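Local coordinates for reticulocyte binding protein (Streptococcus agalactiae COH1, PDB 3FAW) that is a cell-wall-anchored pullulanase that probably hydrolyses the alpha-1,6 branch linkages of pullulan, glycogen and related glucans, at residues L601-V606 against K689-T694; E594-H598 against I686-T690; K63-L67 against I82-L87. All blocks are in the same frame, centred on the assembly; numbering follows the deposited sequence.

Contact 1: L601-V606 against K689-T694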
ATOM      1  N   LEU A 601     -13.872 -17.505 -13.648  1.00 12.76           N
ATOM      2  CA  LEU A 601     -13.688 -16.218 -12.974  1.00 13.01           C
ATOM      3  C   LEU A 601     -14.827 -15.951 -11.990  1.00 13.32           C
ATOM      4  O   LEU A 601     -14.597 -15.510 -10.860  1.00 11.72           O
ATOM      5  CB  LEU A 601     -13.601 -15.091 -14.012  1.00 13.79           C
ATOM      6  CG  LEU A 601     -13.184 -13.697 -13.534  1.00 14.35           C
ATOM      7  CD1 LEU A 601     -12.662 -12.883 -14.709  1.00 15.73           C
ATOM      8  CD2 LEU A 601     -14.332 -12.965 -12.853  1.00 12.82           C
ATOM      9  N   ARG A 602     -16.052 -16.239 -12.420  1.00 13.69           N
ATOM     10  CA  ARG A 602     -17.233 -16.022 -11.590  1.00 15.35           C
ATOM     11  C   ARG A 602     -17.244 -16.916 -10.350  1.00 14.18           C
ATOM     12  O   ARG A 602     -17.724 -16.504  -9.294  1.00 14.55           O
ATOM     13  CB  ARG A 602     -18.510 -16.214 -12.416  1.00 15.59           C
ATOM     14  CG  ARG A 602     -18.766 -15.070 -13.385  1.00 18.00           C
ATOM     15  CD  ARG A 602     -20.105 -15.207 -14.111  1.00 21.95           C
ATOM     16  NE  ARG A 602     -20.040 -16.087 -15.277  1.00 27.32           N
ATOM     17  CZ  ARG A 602     -20.209 -15.715 -16.551  1.00 29.94           C
ATOM     18  NH1 ARG A 602     -20.450 -14.453 -16.890  1.00 32.57           N
ATOM     19  NH2 ARG A 602     -20.134 -16.628 -17.511  1.00 30.54           N
ATOM     20  N   LEU A 603     -16.708 -18.130 -10.475  1.00 13.62           N
ATOM     21  CA  LEU A 603     -16.541 -19.014  -9.322  1.00 13.75           C
ATOM     22  C   LEU A 603     -15.620 -18.392  -8.276  1.00 12.78           C
ATOM     23  O   LEU A 603     -15.918 -18.437  -7.087  1.00 12.60           O
ATOM     24  CB  LEU A 603     -15.990 -20.379  -9.745  1.00 14.29           C
ATOM     25  CG  LEU A 603     -16.886 -21.250 -10.631  1.00 14.46           C
ATOM     26  CD1 LEU A 603     -16.237 -22.614 -10.819  1.00 12.04           C
ATOM     27  CD2 LEU A 603     -18.295 -21.387 -10.059  1.00  9.35           C
ATOM     28  N   GLY A 604     -14.512 -17.815  -8.731  1.00 12.25           N
ATOM     29  CA  GLY A 604     -13.575 -17.112  -7.855  1.00 12.49           C
ATOM     30  C   GLY A 604     -14.210 -15.967  -7.088  1.00 12.01           C
ATOM     31  O   GLY A 604     -13.974 -15.812  -5.890  1.00 11.93           O
ATOM     32  N   ASN A 605     -15.020 -15.164  -7.782  1.00 12.78           N
ATOM     33  CA  ASN A 605     -15.708 -14.031  -7.160  1.00 11.71           C
ATOM     34  C   ASN A 605     -16.770 -14.477  -6.157  1.00 11.66           C
ATOM     35  O   ASN A 605     -16.961 -13.832  -5.126  1.00 11.12           O
ATOM     36  CB  ASN A 605     -16.329 -13.113  -8.222  1.00 11.60           C
ATOM     37  CG  ASN A 605     -15.285 -12.314  -8.999  1.00 10.92           C
ATOM     38  OD1 ASN A 605     -14.075 -12.448  -8.777  1.00  7.63           O
ATOM     39  ND2 ASN A 605     -15.756 -11.475  -9.920  1.00  5.80           N
ATOM     40  N   VAL A 606     -17.458 -15.576  -6.457  1.00 12.07           N
ATOM     41  CA  VAL A 606     -18.409 -16.165  -5.513  1.00 11.47           C
ATOM     42  C   VAL A 606     -17.721 -16.515  -4.195  1.00 11.94           C
ATOM     43  O   VAL A 606     -18.212 -16.168  -3.117  1.00 12.63           O
ATOM     44  CB  VAL A 606     -19.068 -17.441  -6.079  1.00 11.78           C
ATOM     45  CG1 VAL A 606     -19.784 -18.206  -4.976  1.00 11.90           C
ATOM     46  CG2 VAL A 606     -20.032 -17.095  -7.201  1.00  8.78           C
ATOM     47  N   LYS A 689     -22.132  -9.688 -18.422  1.00 14.63           N
ATOM     48  CA  LYS A 689     -22.786 -10.724 -17.611  1.00 15.93           C
ATOM     49  C   LYS A 689     -21.981 -11.006 -16.345  1.00 15.69           C
ATOM     50  O   LYS A 689     -22.547 -11.169 -15.263  1.00 16.00           O
ATOM     51  CB  LYS A 689     -22.968 -12.018 -18.409  1.00 16.33           C
ATOM     52  CG  LYS A 689     -23.670 -13.138 -17.631  1.00 17.17           C
ATOM     53  CD  LYS A 689     -24.059 -14.292 -18.547  1.00 15.68           C
ATOM     54  CE  LYS A 689     -24.702 -15.425 -17.773  1.00 16.45           C
ATOM     55  NZ  LYS A 689     -24.982 -16.603 -18.637  1.00 17.37           N
ATOM     56  N   THR A 690     -20.660 -11.064 -16.494  1.00 15.83           N
ATOM     57  CA  THR A 690     -19.755 -11.282 -15.373  1.00 14.21           C
ATOM     58  C   THR A 690     -19.801 -10.127 -14.364  1.00 14.48           C
ATOM     59  O   THR A 690     -19.767 -10.362 -13.157  1.00 13.78           O
ATOM     60  CB  THR A 690     -18.308 -11.499 -15.867  1.00 13.71           C
ATOM     61  OG1 THR A 690     -18.239 -12.723 -16.609  1.00 10.82           O
ATOM     62  CG2 THR A 690     -17.327 -11.564 -14.702  1.00 11.85           C
ATOM     63  N   GLN A 691     -19.900  -8.891 -14.851  1.00 13.90           N
ATOM     64  CA  GLN A 691     -19.937  -7.727 -13.961  1.00 14.48           C
ATOM     65  C   GLN A 691     -21.275  -7.632 -13.215  1.00 14.23           C
ATOM     66  O   GLN A 691     -21.303  -7.260 -12.034  1.00 12.84           O
ATOM     67  CB  GLN A 691     -19.564  -6.431 -14.714  1.00 15.91           C
ATOM     68  CG  GLN A 691     -20.709  -5.526 -15.126  1.00 19.43           C
ATOM     69  CD  GLN A 691     -21.221  -4.653 -13.993  1.00 13.09           C
ATOM     70  OE1 GLN A 691     -20.451  -3.996 -13.291  1.00 18.31           O
ATOM     71  NE2 GLN A 691     -22.529  -4.626 -13.827  1.00 15.53           N
ATOM     72  N   ALA A 692     -22.368  -7.980 -13.896  1.00 13.07           N
ATOM     73  CA  ALA A 692     -23.688  -8.041 -13.265  1.00 12.92           C
ATOM     74  C   ALA A 692     -23.738  -9.172 -12.240  1.00 13.28           C
ATOM     75  O   ALA A 692     -24.392  -9.055 -11.207  1.00 13.18           O
ATOM     76  CB  ALA A 692     -24.785  -8.225 -14.324  1.00 14.35           C
ATOM     77  N   TYR A 693     -23.036 -10.264 -12.534  1.00 13.32           N
ATOM     78  CA  TYR A 693     -22.900 -11.381 -11.597  1.00 12.86           C
ATOM     79  C   TYR A 693     -22.174 -10.922 -10.323  1.00 12.34           C
ATOM     80  O   TYR A 693     -22.629 -11.185  -9.207  1.00 12.41           O
ATOM     81  CB  TYR A 693     -22.145 -12.538 -12.267  1.00 13.13           C
ATOM     82  CG  TYR A 693     -22.405 -13.908 -11.679  1.00 14.58           C
ATOM     83  CD1 TYR A 693     -23.570 -14.609 -11.984  1.00 14.81           C
ATOM     84  CD2 TYR A 693     -21.470 -14.520 -10.850  1.00 10.83           C
ATOM     85  CE1 TYR A 693     -23.807 -15.875 -11.460  1.00 13.65           C
ATOM     86  CE2 TYR A 693     -21.700 -15.788 -10.320  1.00 13.86           C
ATOM     87  CZ  TYR A 693     -22.868 -16.459 -10.628  1.00 14.34           C
ATOM     88  OH  TYR A 693     -23.093 -17.716 -10.102  1.00 10.13           O
ATOM     89  N   THR A 694     -21.061 -10.214 -10.505  1.00 11.72           N
ATOM     90  CA  THR A 694     -20.255  -9.708  -9.391  1.00 11.76           C
ATOM     91  C   THR A 694     -21.007  -8.660  -8.560  1.00 12.31           C
ATOM     92  O   THR A 694     -20.937  -8.678  -7.330  1.00 13.07           O
ATOM     93  CB  THR A 694     -18.918  -9.123  -9.894  1.00 12.44           C
ATOM     94  OG1 THR A 694     -18.229 -10.114 -10.666  1.00 11.42           O
ATOM     95  CG2 THR A 694     -18.029  -8.688  -8.732  1.00  9.15           C
TER

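Contact 2: E594-H598 against I686-T690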
ATOM      1  N   GLU A 594     -13.143 -17.642 -24.187  1.00 18.49           N
ATOM      2  CA  GLU A 594     -13.601 -16.510 -23.369  1.00 18.25           C
ATOM      3  C   GLU A 594     -14.692 -16.903 -22.367  1.00 17.28           C
ATOM      4  O   GLU A 594     -14.666 -16.482 -21.208  1.00 15.97           O
ATOM      5  CB  GLU A 594     -14.110 -15.374 -24.272  1.00 19.17           C
ATOM      6  CG  GLU A 594     -14.845 -14.241 -23.544  1.00 20.58           C
ATOM      7  CD  GLU A 594     -15.003 -12.988 -24.396  1.00 21.70           C
ATOM      8  OE1 GLU A 594     -15.135 -13.114 -25.632  0.10 22.54           O
ATOM      9  OE2 GLU A 594     -14.999 -11.878 -23.825  0.10 22.19           O
ATOM     10  N   GLU A 595     -15.645 -17.703 -22.830  1.00 16.20           N
ATOM     11  CA  GLU A 595     -16.799 -18.108 -22.029  1.00 16.33           C
ATOM     12  C   GLU A 595     -16.397 -18.998 -20.840  1.00 15.31           C
ATOM     13  O   GLU A 595     -16.870 -18.795 -19.721  1.00 14.12           O
ATOM     14  CB  GLU A 595     -17.811 -18.824 -22.933  1.00 17.63           C
ATOM     15  CG  GLU A 595     -19.085 -19.314 -22.253  1.00 22.38           C
ATOM     16  CD  GLU A 595     -20.005 -18.195 -21.813  1.00 24.48           C
ATOM     17  OE1 GLU A 595     -19.723 -17.016 -22.117  1.00 30.01           O
ATOM     18  OE2 GLU A 595     -21.022 -18.504 -21.158  1.00 28.46           O
ATOM     19  N   ASP A 596     -15.520 -19.965 -21.089  1.00 14.48           N
ATOM     20  CA  ASP A 596     -15.051 -20.856 -20.035  1.00 16.12           C
ATOM     21  C   ASP A 596     -14.255 -20.085 -18.986  1.00 14.80           C
ATOM     22  O   ASP A 596     -14.453 -20.263 -17.784  1.00 13.55           O
ATOM     23  CB  ASP A 596     -14.195 -21.980 -20.624  1.00 20.00           C
ATOM     24  CG  ASP A 596     -13.820 -23.027 -19.595  1.00 20.00           C
ATOM     25  OD1 ASP A 596     -14.737 -23.635 -19.002  1.00 20.00           O
ATOM     26  OD2 ASP A 596     -12.609 -23.245 -19.379  1.00 20.00           O
ATOM     27  N   ILE A 597     -13.354 -19.225 -19.453  1.00 14.21           N
ATOM     28  CA  ILE A 597     -12.524 -18.410 -18.570  1.00 14.44           C
ATOM     29  C   ILE A 597     -13.397 -17.594 -17.608  1.00 13.58           C
ATOM     30  O   ILE A 597     -13.115 -17.549 -16.413  1.00 14.24           O
ATOM     31  CB  ILE A 597     -11.567 -17.488 -19.375  1.00 14.35           C
ATOM     32  CG1 ILE A 597     -10.502 -18.327 -20.099  1.00 14.23           C
ATOM     33  CG2 ILE A 597     -10.885 -16.480 -18.453  1.00 15.22           C
ATOM     34  CD1 ILE A 597      -9.720 -17.563 -21.157  1.00 15.16           C
ATOM     35  N   HIS A 598     -14.458 -16.973 -18.126  1.00 12.69           N
ATOM     36  CA  HIS A 598     -15.367 -16.173 -17.295  1.00 12.90           C
ATOM     37  C   HIS A 598     -16.222 -17.025 -16.350  1.00 12.42           C
ATOM     38  O   HIS A 598     -16.538 -16.593 -15.246  1.00 10.76           O
ATOM     39  CB  HIS A 598     -16.258 -15.272 -18.156  1.00 12.59           C
ATOM     40  CG  HIS A 598     -15.561 -14.047 -18.661  1.00 15.25           C
ATOM     41  ND1 HIS A 598     -14.606 -14.094 -19.653  1.00 15.95           N
ATOM     42  CD2 HIS A 598     -15.673 -12.745 -18.309  1.00 14.80           C
ATOM     43  CE1 HIS A 598     -14.160 -12.874 -19.891  1.00 13.69           C
ATOM     44  NE2 HIS A 598     -14.792 -12.036 -19.090  1.00 14.10           N
ATOM     45  N   ILE A 686     -20.436 -11.173 -22.612  1.00 13.22           N
ATOM     46  CA  ILE A 686     -19.804 -12.069 -21.631  1.00 13.33           C
ATOM     47  C   ILE A 686     -19.248 -11.316 -20.404  1.00 13.12           C
ATOM     48  O   ILE A 686     -19.493 -11.711 -19.261  1.00 12.86           O
ATOM     49  CB  ILE A 686     -18.682 -12.917 -22.281  1.00 12.90           C
ATOM     50  CG1 ILE A 686     -19.272 -13.830 -23.361  1.00 14.13           C
ATOM     51  CG2 ILE A 686     -17.953 -13.752 -21.233  1.00  8.85           C
ATOM     52  CD1 ILE A 686     -18.237 -14.608 -24.155  1.00 16.40           C
ATOM     53  N   SER A 687     -18.506 -10.239 -20.648  1.00 11.93           N
ATOM     54  CA  SER A 687     -17.918  -9.440 -19.572  1.00 12.49           C
ATOM     55  C   SER A 687     -18.968  -8.646 -18.789  1.00 13.05           C
ATOM     56  O   SER A 687     -18.821  -8.447 -17.584  1.00 13.27           O
ATOM     57  CB  SER A 687     -16.844  -8.496 -20.126  1.00 12.23           C
ATOM     58  OG  SER A 687     -17.394  -7.577 -21.051  1.00 11.39           O
ATOM     59  N   THR A 688     -20.019  -8.197 -19.470  1.00 14.04           N
ATOM     60  CA  THR A 688     -21.120  -7.491 -18.808  1.00 13.31           C
ATOM     61  C   THR A 688     -21.977  -8.447 -17.964  1.00 13.85           C
ATOM     62  O   THR A 688     -22.480  -8.064 -16.906  1.00 11.56           O
ATOM     63  CB  THR A 688     -22.003  -6.696 -19.810  1.00 12.08           C
ATOM     64  OG1 THR A 688     -22.483  -7.555 -20.855  1.00 10.44           O
ATOM     65  CG2 THR A 688     -21.204  -5.550 -20.425  1.00 12.08           C
ATOM     66  N   LYS A 689     -22.132  -9.688 -18.422  1.00 14.63           N
ATOM     67  CA  LYS A 689     -22.786 -10.724 -17.611  1.00 15.93           C
ATOM     68  C   LYS A 689     -21.981 -11.006 -16.345  1.00 15.69           C
ATOM     69  O   LYS A 689     -22.547 -11.169 -15.263  1.00 16.00           O
ATOM     70  CB  LYS A 689     -22.968 -12.018 -18.409  1.00 16.33           C
ATOM     71  CG  LYS A 689     -23.670 -13.138 -17.631  1.00 17.17           C
ATOM     72  CD  LYS A 689     -24.059 -14.292 -18.547  1.00 15.68           C
ATOM     73  CE  LYS A 689     -24.702 -15.425 -17.773  1.00 16.45           C
ATOM     74  NZ  LYS A 689     -24.982 -16.603 -18.637  1.00 17.37           N
ATOM     75  N   THR A 690     -20.660 -11.064 -16.494  1.00 15.83           N
ATOM     76  CA  THR A 690     -19.755 -11.282 -15.373  1.00 14.21           C
ATOM     77  C   THR A 690     -19.801 -10.127 -14.364  1.00 14.48           C
ATOM     78  O   THR A 690     -19.767 -10.362 -13.157  1.00 13.78           O
ATOM     79  CB  THR A 690     -18.308 -11.499 -15.867  1.00 13.71           C
ATOM     80  OG1 THR A 690     -18.239 -12.723 -16.609  1.00 10.82           O
ATOM     81  CG2 THR A 690     -17.327 -11.564 -14.702  1.00 11.85           C
TER
HETATM   82  O   HOH W   1     -22.352 -18.061 -18.966  1.00 17.70           O

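Contact 3: K63-L67 against I82-L87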
ATOM      1  N   LYS A  63      43.337  -5.018  29.812  1.00 30.62           N
ATOM      2  CA  LYS A  63      42.698  -3.762  30.207  1.00 30.46           C
ATOM      3  C   LYS A  63      43.730  -2.710  30.620  1.00 31.61           C
ATOM      4  O   LYS A  63      43.590  -1.534  30.281  1.00 31.14           O
ATOM      5  CB  LYS A  63      41.699  -3.997  31.349  1.00 30.44           C
ATOM      6  CG  LYS A  63      40.972  -2.739  31.813  1.00 28.54           C
ATOM      7  CD  LYS A  63      39.907  -3.040  32.855  1.00 28.05           C
ATOM      8  CE  LYS A  63      39.321  -1.750  33.418  1.00 23.23           C
ATOM      9  NZ  LYS A  63      38.208  -1.993  34.365  1.00 18.27           N
ATOM     10  N   THR A  64      44.756  -3.135  31.356  1.00 32.28           N
ATOM     11  CA  THR A  64      45.826  -2.236  31.791  1.00 33.74           C
ATOM     12  C   THR A  64      46.624  -1.688  30.608  1.00 34.77           C
ATOM     13  O   THR A  64      46.893  -0.486  30.533  1.00 34.21           O
ATOM     14  CB  THR A  64      46.809  -2.945  32.753  1.00 34.08           C
ATOM     15  OG1 THR A  64      46.088  -3.511  33.854  1.00 35.48           O
ATOM     16  CG2 THR A  64      47.847  -1.965  33.285  1.00 34.00           C
ATOM     17  N   GLU A  65      46.993  -2.575  29.688  1.00 36.15           N
ATOM     18  CA  GLU A  65      47.849  -2.216  28.554  1.00 37.87           C
ATOM     19  C   GLU A  65      47.161  -1.320  27.516  1.00 38.36           C
ATOM     20  O   GLU A  65      47.835  -0.673  26.712  1.00 39.48           O
ATOM     21  CB  GLU A  65      48.398  -3.481  27.885  1.00 38.10           C
ATOM     22  CG  GLU A  65      49.377  -4.254  28.770  1.00 39.23           C
ATOM     23  CD  GLU A  65      49.819  -5.579  28.167  1.00 40.81           C
ATOM     24  OE1 GLU A  65      48.957  -6.323  27.650  1.00 42.81           O
ATOM     25  OE2 GLU A  65      51.031  -5.883  28.223  1.00 42.97           O
ATOM     26  N   ILE A  66      45.831  -1.280  27.533  1.00 38.06           N
ATOM     27  CA  ILE A  66      45.074  -0.443  26.599  1.00 37.72           C
ATOM     28  C   ILE A  66      44.762   0.952  27.194  1.00 36.95           C
ATOM     29  O   ILE A  66      44.716   1.942  26.465  1.00 36.44           O
ATOM     30  CB  ILE A  66      43.795  -1.185  26.104  1.00 38.24           C
ATOM     31  CG1 ILE A  66      43.204  -0.497  24.869  1.00 39.98           C
ATOM     32  CG2 ILE A  66      42.765  -1.322  27.223  1.00 38.69           C
ATOM     33  CD1 ILE A  66      41.741  -0.802  24.628  1.00 40.21           C
ATOM     34  N   LEU A  67      44.570   1.030  28.507  1.00 36.18           N
ATOM     35  CA  LEU A  67      44.392   2.323  29.201  1.00 36.05           C
ATOM     36  C   LEU A  67      45.696   3.071  29.545  1.00 36.40           C
ATOM     37  O   LEU A  67      45.637   4.230  29.966  1.00 36.46           O
ATOM     38  CB  LEU A  67      43.843   2.050  30.627  1.00 35.63           C
ATOM     39  CG  LEU A  67      42.368   2.043  30.998  1.00 34.14           C
ATOM     40  CD1 LEU A  67      42.196   1.432  32.385  1.00 32.69           C
ATOM     41  CD2 LEU A  67      41.796   3.449  30.955  1.00 30.62           C
ATOM     42  N   ILE A  82      39.184   9.548  31.115  1.00 20.27           N
ATOM     43  CA  ILE A  82      38.491   8.271  31.016  1.00 19.91           C
ATOM     44  C   ILE A  82      38.237   7.734  32.425  1.00 19.80           C
ATOM     45  O   ILE A  82      39.182   7.436  33.156  1.00 18.84           O
ATOM     46  CB  ILE A  82      39.315   7.247  30.206  1.00 20.37           C
ATOM     47  CG1 ILE A  82      39.551   7.766  28.785  1.00 18.53           C
ATOM     48  CG2 ILE A  82      38.613   5.887  30.173  1.00 19.04           C
ATOM     49  CD1 ILE A  82      40.346   6.821  27.904  1.00 20.01           C
ATOM     50  N   SER A  83      36.963   7.621  32.801  1.00 19.03           N
ATOM     51  CA  SER A  83      36.587   7.119  34.126  1.00 18.87           C
ATOM     52  C   SER A  83      36.851   5.619  34.268  1.00 18.82           C
ATOM     53  O   SER A  83      37.363   5.172  35.292  1.00 20.14           O
ATOM     54  CB  SER A  83      35.114   7.426  34.425  1.00 19.04           C
ATOM     55  OG  SER A  83      34.911   8.821  34.573  0.50 15.42           O
ATOM     56  N   ASP A  84      36.493   4.854  33.238  1.00 18.47           N
ATOM     57  CA  ASP A  84      36.746   3.408  33.197  1.00 17.82           C
ATOM     58  C   ASP A  84      36.522   2.886  31.769  1.00 17.54           C
ATOM     59  O   ASP A  84      35.952   3.590  30.925  1.00 16.52           O
ATOM     60  CB  ASP A  84      35.813   2.679  34.176  1.00 18.04           C
ATOM     61  CG  ASP A  84      36.304   1.286  34.551  1.00 20.20           C
ATOM     62  OD1 ASP A  84      37.401   0.870  34.108  1.00 21.98           O
ATOM     63  OD2 ASP A  84      35.577   0.602  35.296  1.00 19.68           O
ATOM     64  N   ILE A  85      36.985   1.665  31.501  1.00 16.75           N
ATOM     65  CA  ILE A  85      36.683   0.973  30.242  1.00 15.89           C
ATOM     66  C   ILE A  85      36.249  -0.473  30.487  1.00 15.72           C
ATOM     67  O   ILE A  85      36.599  -1.077  31.504  1.00 16.91           O
ATOM     68  CB  ILE A  85      37.880   0.995  29.252  1.00 16.29           C
ATOM     69  CG1 ILE A  85      39.062   0.173  29.779  1.00 16.11           C
ATOM     70  CG2 ILE A  85      38.312   2.426  28.974  1.00 14.42           C
ATOM     71  CD1 ILE A  85      40.215   0.094  28.802  1.00 16.51           C
ATOM     72  N   THR A  86      35.480  -1.013  29.545  1.00 15.74           N
ATOM     73  CA  THR A  86      35.028  -2.405  29.584  1.00 15.22           C
ATOM     74  C   THR A  86      35.312  -3.037  28.224  1.00 14.95           C
ATOM     75  O   THR A  86      34.986  -2.455  27.195  1.00 15.27           O
ATOM     76  CB  THR A  86      33.513  -2.506  29.900  1.00 15.09           C
ATOM     77  OG1 THR A  86      33.265  -2.013  31.222  1.00 14.62           O
ATOM     78  CG2 THR A  86      33.023  -3.949  29.810  1.00 12.56           C
ATOM     79  N   LEU A  87      35.934  -4.214  28.233  1.00 15.70           N
ATOM     80  CA  LEU A  87      36.280  -4.935  27.007  1.00 16.08           C
ATOM     81  C   LEU A  87      35.213  -5.969  26.657  1.00 16.06           C
ATOM     82  O   LEU A  87      34.896  -6.843  27.466  1.00 17.30           O
ATOM     83  CB  LEU A  87      37.641  -5.639  27.152  1.00 15.23           C
ATOM     84  CG  LEU A  87      38.907  -4.795  26.984  1.00 14.71           C
ATOM     85  CD1 LEU A  87      38.986  -3.687  28.027  1.00 12.63           C
ATOM     86  CD2 LEU A  87      40.149  -5.679  27.049  1.00 15.40           C
TER

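Contact 1: L601-V606 against K689-T694
L601 touches T690 through methyl groups alone, its CD2 lying 3.8 Å from T690 CG2; behind it the leucine packs on L578 and I582 of helix 578-586, apolar neighbours that suit a branched hydrocarbon. R602, one residue on, has the largest share of the contact. Its aliphatic part runs across the Y693 ring at about a right angle, with CD over one face, 3.9 Å from the ring centroid in a CH-pi contact. The charged end stands higher above the same face, CZ 5.9 Å from the centroid, so any cation-pi attraction is at most weak. A bend at chi3 (-83°) lifts the guanidinium off the ring and toward the backbone of the other helix, where NH1 comes beside T690 OG1 and K689 CG. The approach to the hydroxyl has too poor an angle for a hydrogen bond, and T690 OG1 bonds instead to I686 O of its own helix. Helices 590-609 and 685-703 run nearly parallel here, their local axes 10.3 Å apart and 12° from each other; the first directly precedes strand 614-618, the last strand of the catalytic TIM barrel, and the second follows that strand in the chain. N605 then supplies the hydrogen bond between the two segments: ND2 donates to T694 OG1 over 2.9 Å, with T694 OG1 close to the amide plane. T694 OG1 itself donates to T690 O, which also receives T694 N from the opposite face of its plane. The other end of the amide, OD1, is bonded to Q621, so an asparagine's paired donor and acceptor are both used in this buried place. V606 finishes the segment by setting CG2 at the edge of the tyrosine ring, 3.8 Å from Y693 CE2, while Y693 OH bonds to D779 O.

Contact 2: E594-H598 against I686-T690
I686 meets three side chains of the opposing helix at once. Its CG2 methyl sits over one face of the H598 imidazole, 3.7 Å from the ring centroid in a CH-pi contact; the CD1 methyl at the other end of the chain lies against the aliphatic part of E594, 3.5 Å from E594 CG; and CG1 comes within 3.4 Å of E595 OE1. A beta-branched residue suits this place because its branching lets one methyl cover the ring while the longer arm lies chiefly against the glutamates. At the imidazole edge, H598 CD2 lies 3.1 Å from T690 OG1, while NE2 comes 4.1 Å from S687 CA.

With chi1 at -78°, CG sits beside the histidine's own backbone N and ND1 is brought back over the preceding turn, where it donates to E594 O at 2.9 Å with an angle of 150°. H598 N reaches the same oxygen from the opposite face of its plane, so the imidazole is tied to its own helix. NE2 makes a weak hydrogen bond with Y623 O. On the more exposed flank, E595 OE2 and K689 NZ lie 5.1 Å apart and are joined by a water that donates to the carboxylate and accepts from the ammonium; K689 also has a direct salt bridge to D781. The bend of the E595 chain at chi2 brings its carboxylate round to I686.

The two segments are one near-parallel helix pair, crossing at 11°, that probably packs outside the catalytic barrel, whose eighth strand, 614-618, follows helix 590-609. Helix 578-586 lies along another side of helix 590-609, touching I597 and presenting the H579 ring to H598, while S687 OG bonds to A677 O of helix 675-679.

Contact 3: K63-L67 against I82-L87
K63 keeps its whole side chain extended, with CG anti to the backbone N (chi1 -179°), and this length carries NZ past I85 to D84. I85 has CG1 between its backbone N and carbonyl carbon (chi1 67°), which sends CD1 into the helical turn. There it meets I66 CG2 at 3.3 Å, a tight carbon pair, and L67 CG at 3.6 Å, the leucine facing it tip to tip. L67 CD2 also touches I82 CG2.

K63 NZ forms a salt bridge with D84 OD1 at 3.0 Å, on the syn side of the carboxylate, and a weak bond to I85 O. The same OD1 accepts I85 N at 2.8 Å, from above the carboxylate plane; one short carboxylate arm serves both the next residue's amide and the lysine. D84 and S83 form a classic beta bulge facing K97 of strand 93-98, and I66, I85 and L87 touch L94 of that strand.

The weakly bonded helical turn and preceding K63 are laid on strand 79-88 by branched apolar side chains, with an ion pair at the margin whose attraction water probably weakens; both its residues also touch a neighbouring molecule in the crystal, making its setting in solution less certain.

Contacts 1 and 2 are successive levels of one interface between helices 590-609 and 685-703, their centres 8 Å apart. They share K689 and T690, and R602 of contact 1 reaches back toward contact 2, with NH1 3.7 Å from I686 O and NH2 4.2 Å from E595 OE2. Contact 1 is the more buried level, and the T694 side chain is about 10 Å from a bound calcium ion; contact 2 is partly buried. Contact 3 belongs to a separate N-terminal sheet on the opposite side of the chain's centre, its centre about 74 Å from that of contact 1 and 78 Å from that of contact 2.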